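Local coordinates for major capsid protein (Faustovirus, PDB 5J7O) that forms the icosahedral capsid shell of a large double-stranded DNA virus, as a double jelly-roll subunit that assembles into trimers, at the interface of chains A and B. Numbering follows the deposited sequence. Chains: chain A/B, major capsid protein.

Contact 1: the interface of chains A and B. Residues chain A 221, 224-225; chain B 543, 546-547, 561-562, 564.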
loop_
_atom_site.group_PDB
_atom_site.type_symbol
_atom_site.label_atom_id
_atom_site.label_comp_id
_atom_site.label_asym_id
_atom_site.label_seq_id
_atom_site.Cartn_x
_atom_site.Cartn_y
_atom_site.Cartn_z
ATOM N N GLY A 221 -10.044 -4.140 -6.950
ATOM C CA GLY A 221 -11.170 -4.692 -7.681
ATOM C C GLY A 221 -11.250 -6.194 -7.540
ATOM O O GLY A 221 -12.336 -6.754 -7.369
ATOM N N ARG A 224 -12.890 -6.693 -4.362
ATOM C CA ARG A 224 -14.319 -6.447 -4.532
ATOM C C ARG A 224 -14.979 -7.528 -5.378
ATOM O O ARG A 224 -16.160 -7.835 -5.176
ATOM C CB ARG A 224 -14.553 -5.072 -5.158
ATOM C CG ARG A 224 -14.115 -3.900 -4.287
ATOM C CD ARG A 224 -14.759 -2.600 -4.743
ATOM N NE ARG A 224 -14.449 -1.488 -3.849
ATOM C CZ ARG A 224 -13.767 -0.405 -4.207
ATOM N NH1 ARG A 224 -13.327 -0.275 -5.451
ATOM N NH2 ARG A 224 -13.533 0.556 -3.322
ATOM N N LEU A 225 -14.240 -8.121 -6.318
ATOM C CA LEU A 225 -14.821 -9.147 -7.178
ATOM C C LEU A 225 -15.145 -10.416 -6.399
ATOM O O LEU A 225 -16.188 -11.040 -6.630
ATOM C CB LEU A 225 -13.877 -9.465 -8.340
ATOM C CG LEU A 225 -13.795 -8.458 -9.490
ATOM C CD1 LEU A 225 -12.831 -8.946 -10.562
ATOM C CD2 LEU A 225 -15.167 -8.186 -10.080
ATOM N N GLN B 543 -20.990 -2.671 -10.284
ATOM C CA GLN B 543 -19.709 -3.287 -9.956
ATOM C C GLN B 543 -19.080 -3.989 -11.153
ATOM O O GLN B 543 -17.864 -4.206 -11.156
ATOM C CB GLN B 543 -19.877 -4.276 -8.803
ATOM C CG GLN B 543 -20.766 -5.455 -9.134
ATOM C CD GLN B 543 -20.946 -6.402 -7.965
ATOM O OE1 GLN B 543 -22.069 -6.731 -7.591
ATOM N NE2 GLN B 543 -19.837 -6.852 -7.389
ATOM N N ARG B 546 -17.147 -1.102 -12.572
ATOM C CA ARG B 546 -16.162 -0.545 -11.654
ATOM C C ARG B 546 -15.062 -1.537 -11.308
ATOM O O ARG B 546 -13.885 -1.164 -11.256
ATOM C CB ARG B 546 -16.842 -0.075 -10.367
ATOM C CG ARG B 546 -15.872 0.471 -9.331
ATOM C CD ARG B 546 -16.540 0.571 -7.978
ATOM N NE ARG B 546 -16.919 -0.742 -7.470
ATOM C CZ ARG B 546 -17.989 -0.968 -6.716
ATOM N NH1 ARG B 546 -18.798 0.032 -6.397
ATOM N NH2 ARG B 546 -18.258 -2.196 -6.293
ATOM N N ASP B 547 -15.419 -2.798 -11.071
ATOM C CA ASP B 547 -14.474 -3.791 -10.580
ATOM C C ASP B 547 -14.023 -4.779 -11.648
ATOM O O ASP B 547 -12.821 -5.025 -11.785
ATOM C CB ASP B 547 -15.085 -4.549 -9.394
ATOM C CG ASP B 547 -15.511 -3.625 -8.273
ATOM O OD1 ASP B 547 -14.914 -2.537 -8.142
ATOM O OD2 ASP B 547 -16.444 -3.985 -7.526
ATOM N N PRO B 561 -10.171 1.235 -9.830
ATOM C CA PRO B 561 -10.441 2.479 -9.102
ATOM C C PRO B 561 -10.853 2.230 -7.660
ATOM O O PRO B 561 -11.653 1.340 -7.359
ATOM C CB PRO B 561 -11.588 3.106 -9.902
ATOM C CG PRO B 561 -12.319 1.927 -10.458
ATOM C CD PRO B 561 -11.279 0.868 -10.730
ATOM N N GLN B 562 -10.293 3.041 -6.760
ATOM C CA GLN B 562 -10.716 3.002 -5.365
ATOM C C GLN B 562 -12.090 3.639 -5.194
ATOM O O GLN B 562 -12.909 3.160 -4.400
ATOM C CB GLN B 562 -9.684 3.709 -4.485
ATOM C CG GLN B 562 -9.701 3.279 -3.029
ATOM C CD GLN B 562 -9.071 1.916 -2.818
ATOM O OE1 GLN B 562 -8.389 1.391 -3.699
ATOM N NE2 GLN B 562 -9.296 1.335 -1.646
ATOM N N LYS B 564 -15.730 4.247 -5.379
ATOM C CA LYS B 564 -16.809 3.293 -5.611
ATOM C C LYS B 564 -17.777 3.732 -6.701
ATOM O O LYS B 564 -18.583 2.912 -7.153
ATOM C CB LYS B 564 -17.580 3.041 -4.315
ATOM C CG LYS B 564 -17.077 1.851 -3.514
ATOM C CD LYS B 564 -18.062 1.477 -2.419
ATOM C CE LYS B 564 -17.738 0.119 -1.822
ATOM N NZ LYS B 564 -18.781 -0.317 -0.852
#

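Contact 2: the interface of chains A and B. Residues chain A 239-241, 244-246; chain B 160-161, 339, 341.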
loop_
_atom_site.group_PDB
_atom_site.type_symbol
_atom_site.label_atom_id
_atom_site.label_comp_id
_atom_site.label_asym_id
_atom_site.label_seq_id
_atom_site.Cartn_x
_atom_site.Cartn_y
_atom_site.Cartn_z
ATOM N N VAL A 239 -2.950 16.057 16.054
ATOM C CA VAL A 239 -2.308 15.485 17.237
ATOM C C VAL A 239 -1.070 16.305 17.547
ATOM O O VAL A 239 -0.693 16.462 18.712
ATOM C CB VAL A 239 -1.960 13.994 17.053
ATOM C CG1 VAL A 239 -3.231 13.127 17.067
ATOM C CG2 VAL A 239 -1.180 13.760 15.763
ATOM N N ASN A 240 -0.444 16.851 16.507
ATOM C CA ASN A 240 0.634 17.814 16.671
ATOM C C ASN A 240 0.195 19.159 16.111
ATOM O O ASN A 240 -0.358 19.228 15.007
ATOM C CB ASN A 240 1.921 17.354 15.977
ATOM C CG ASN A 240 2.634 16.236 16.724
ATOM O OD1 ASN A 240 2.005 15.391 17.362
ATOM N ND2 ASN A 240 3.961 16.235 16.648
ATOM N N ILE A 241 0.421 20.219 16.881
ATOM C CA ILE A 241 0.196 21.588 16.433
ATOM C C ILE A 241 1.462 22.379 16.727
ATOM O O ILE A 241 1.903 22.437 17.882
ATOM C CB ILE A 241 -1.022 22.231 17.116
ATOM C CG1 ILE A 241 -2.262 21.352 16.958
ATOM C CG2 ILE A 241 -1.279 23.616 16.549
ATOM C CD1 ILE A 241 -3.505 21.930 17.616
ATOM N N THR A 244 2.953 24.278 20.152
ATOM C CA THR A 244 2.136 23.988 21.324
ATOM C C THR A 244 2.117 22.479 21.544
ATOM O O THR A 244 2.698 21.711 20.772
ATOM C CB THR A 244 0.722 24.563 21.187
ATOM O OG1 THR A 244 0.004 24.361 22.411
ATOM C CG2 THR A 244 -0.022 23.888 20.060
ATOM N N THR A 245 1.440 22.057 22.610
ATOM C CA THR A 245 1.545 20.689 23.096
ATOM C C THR A 245 0.253 20.293 23.790
ATOM O O THR A 245 -0.480 21.163 24.274
ATOM C CB THR A 245 2.726 20.546 24.069
ATOM O OG1 THR A 245 2.728 19.236 24.648
ATOM C CG2 THR A 245 2.628 21.582 25.178
ATOM N N PRO A 246 -0.065 18.995 23.843
ATOM C CA PRO A 246 -1.178 18.539 24.687
ATOM C C PRO A 246 -0.814 18.407 26.156
ATOM O O PRO A 246 -1.721 18.286 26.992
ATOM C CB PRO A 246 -1.534 17.164 24.093
ATOM C CG PRO A 246 -0.779 17.067 22.796
ATOM C CD PRO A 246 0.428 17.924 22.962
ATOM N N GLN B 160 -5.247 23.301 22.519
ATOM C CA GLN B 160 -4.784 21.919 22.614
ATOM C C GLN B 160 -4.261 21.605 24.010
ATOM O O GLN B 160 -4.504 20.514 24.540
ATOM C CB GLN B 160 -3.704 21.635 21.570
ATOM C CG GLN B 160 -3.265 20.176 21.569
ATOM C CD GLN B 160 -2.106 19.901 20.636
ATOM O OE1 GLN B 160 -1.147 20.669 20.571
ATOM N NE2 GLN B 160 -2.189 18.795 19.904
ATOM N N GLN B 161 -3.548 22.550 24.625
ATOM C CA GLN B 161 -3.011 22.318 25.959
ATOM C C GLN B 161 -4.103 22.276 27.022
ATOM O O GLN B 161 -3.849 21.800 28.133
ATOM C CB GLN B 161 -1.977 23.393 26.301
ATOM C CG GLN B 161 -0.976 22.969 27.361
ATOM C CD GLN B 161 0.133 23.983 27.557
ATOM O OE1 GLN B 161 -0.063 25.181 27.358
ATOM N NE2 GLN B 161 1.309 23.505 27.945
ATOM N N ASN B 339 -6.496 26.041 16.626
ATOM C CA ASN B 339 -6.218 25.642 18.007
ATOM C C ASN B 339 -7.316 26.152 18.943
ATOM O O ASN B 339 -7.081 26.900 19.892
ATOM C CB ASN B 339 -4.843 26.145 18.434
ATOM C CG ASN B 339 -4.367 25.512 19.726
ATOM O OD1 ASN B 339 -4.783 24.409 20.080
ATOM N ND2 ASN B 339 -3.492 26.209 20.441
ATOM N N PHE B 341 -10.982 24.416 20.645
ATOM C CA PHE B 341 -11.775 23.206 20.795
ATOM C C PHE B 341 -12.923 23.448 21.761
ATOM O O PHE B 341 -12.753 24.112 22.788
ATOM C CB PHE B 341 -10.916 22.041 21.300
ATOM C CG PHE B 341 -9.663 21.823 20.502
ATOM C CD1 PHE B 341 -9.666 20.991 19.396
ATOM C CD2 PHE B 341 -8.481 22.452 20.858
ATOM C CE1 PHE B 341 -8.514 20.790 18.660
ATOM C CE2 PHE B 341 -7.327 22.257 20.126
ATOM C CZ PHE B 341 -7.343 21.424 19.025
HETATM O O HOH W 1 -2.326 24.967 23.202
HETATM O O HOH W 2 1.138 19.617 19.556
HETATM O O HOH W 3 0.960 25.969 24.476
#

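Contact 1: the interface of chains A and B
The guanidinium of A:Arg224 has B:Lys564 over one face and two backbone carbonyls of chain B at its rim. The lysine contributes its aliphatic CG, offset toward the rim and 3.8 Å from A:Arg224 NH2. At the edge, A:Arg224 NH1 donates to B:Pro561 O at 3.0 Å. That oxygen lies in the guanidinium plane, and the donor lies in the carbonyl plane. A:Arg224 NH2 donates to B:Gln562 O at 2.9 Å, a bond tilted from both planes. Two consecutive carbonyls should thus fix the rotation of the group. The guanidinium of B:Arg546 has B:Gln543 CA over one face, offset toward the rim. The carboxylate carbon B:Asp547 CG and B:Lys564 O lie at its edge, in plane.

B:Asp547 lies across the arginine stem at about a right angle. Its OD1 is 3.9 Å from A:Arg224 NH1, a long salt bridge. The carboxylate also packs on the methylenes, with B:Asp547 CG 3.6 Å from A:Arg224 CB. The arginine chain is extended from CG to NE (chi2 -162°, chi3 175°), which carries the guanidinium past the carboxylate to the carbonyls.

B:Arg546 holds the aspartate side-on. Its NE bonds B:Asp547 OD1 from above the carboxylate plane. B:Arg546 NH2 reaches B:Asp547 OD2 on the syn side, somewhat out of that plane, at 2.8 Å. The third nitrogen, B:Arg546 NH1, meets B:Lys564 O on a lone pair. The carboxylate, only loosely paired with A:Arg224, may offset the repulsion between the arginines. A:Leu225 CD2 touches B:Asp547 CB at 3.7 Å.

A:Arg224 and A:Leu225 end helix 216-225 of chain A. They meet helix 542-552 of chain B and the loop carrying B:Pro561, B:Gln562 and B:Lys564.

Contact 2: the interface of chains A and B
B:Gln160 enters chain A between A:Ile241 and A:Pro246, and much of the contact is packing around its amide. A:Ile241 meets it tip to tip, with CD1 3.9 Å from B:Gln160 CD. The ring of A:Pro246 lies alongside, pointing the same way, and its CG is 3.8 Å from B:Gln160 CD. The glutamine is extended, with CG anti to the backbone N (chi1 -176°) and chi2 -175°, which sends the amide deep among the chain A residues. A:Ile241 CD1 also touches B:Asn339 OD1 and approaches the rim of B:Phe341 at CZ. Further along, A:Thr245 CG2 rests against B:Gln161 NE2 at 3.6 Å.

Direct polar contact is slight. B:Gln160 NE2 gives a weak, bent hydrogen bond to A:Val239 O at 3.0 Å. Within chain B, B:Gln160 N donates to B:Asn339 OD1 at 2.7 Å, tilted from the carbonyl plane. This ties the root of the glutamine to a neighbouring loop and should steady its placement.

Water carries most of the other polar links. Water 2 bonds B:Gln160 OE1 and also A:Ile241 N and A:Thr244 O, joining the amide oxygen to two backbone groups. Water 1 lies between A:Thr244 OG1, B:Gln161 N and B:Asn339 ND2. Water 3 joins the same threonine hydroxyl to B:Gln161 OE1. The hydroxyl is anti to its backbone N (chi1 -175°), which turns it toward both waters while its methyl faces the glutamine. That methyl, A:Thr244 CG2, sits 3.4 Å from the amide oxygen B:Gln160 OE1.

Contact 1 and contact 2 lie about 39 Å apart, measured between the centres of their C-alpha atoms, and share no residue. Both belong to the same A-B interface. On chain A they use neighbouring stretches: helix 216-225 at contact 1, and the segment just past strand 232-238 at contact 2. On chain B the partners are far apart in sequence. The character differs too, charged groups and carbonyls at contact 1 against packing and water at contact 2. Widely spaced contacts of this kind would restrain how two subunits tilt against each other in the assembly of three copies.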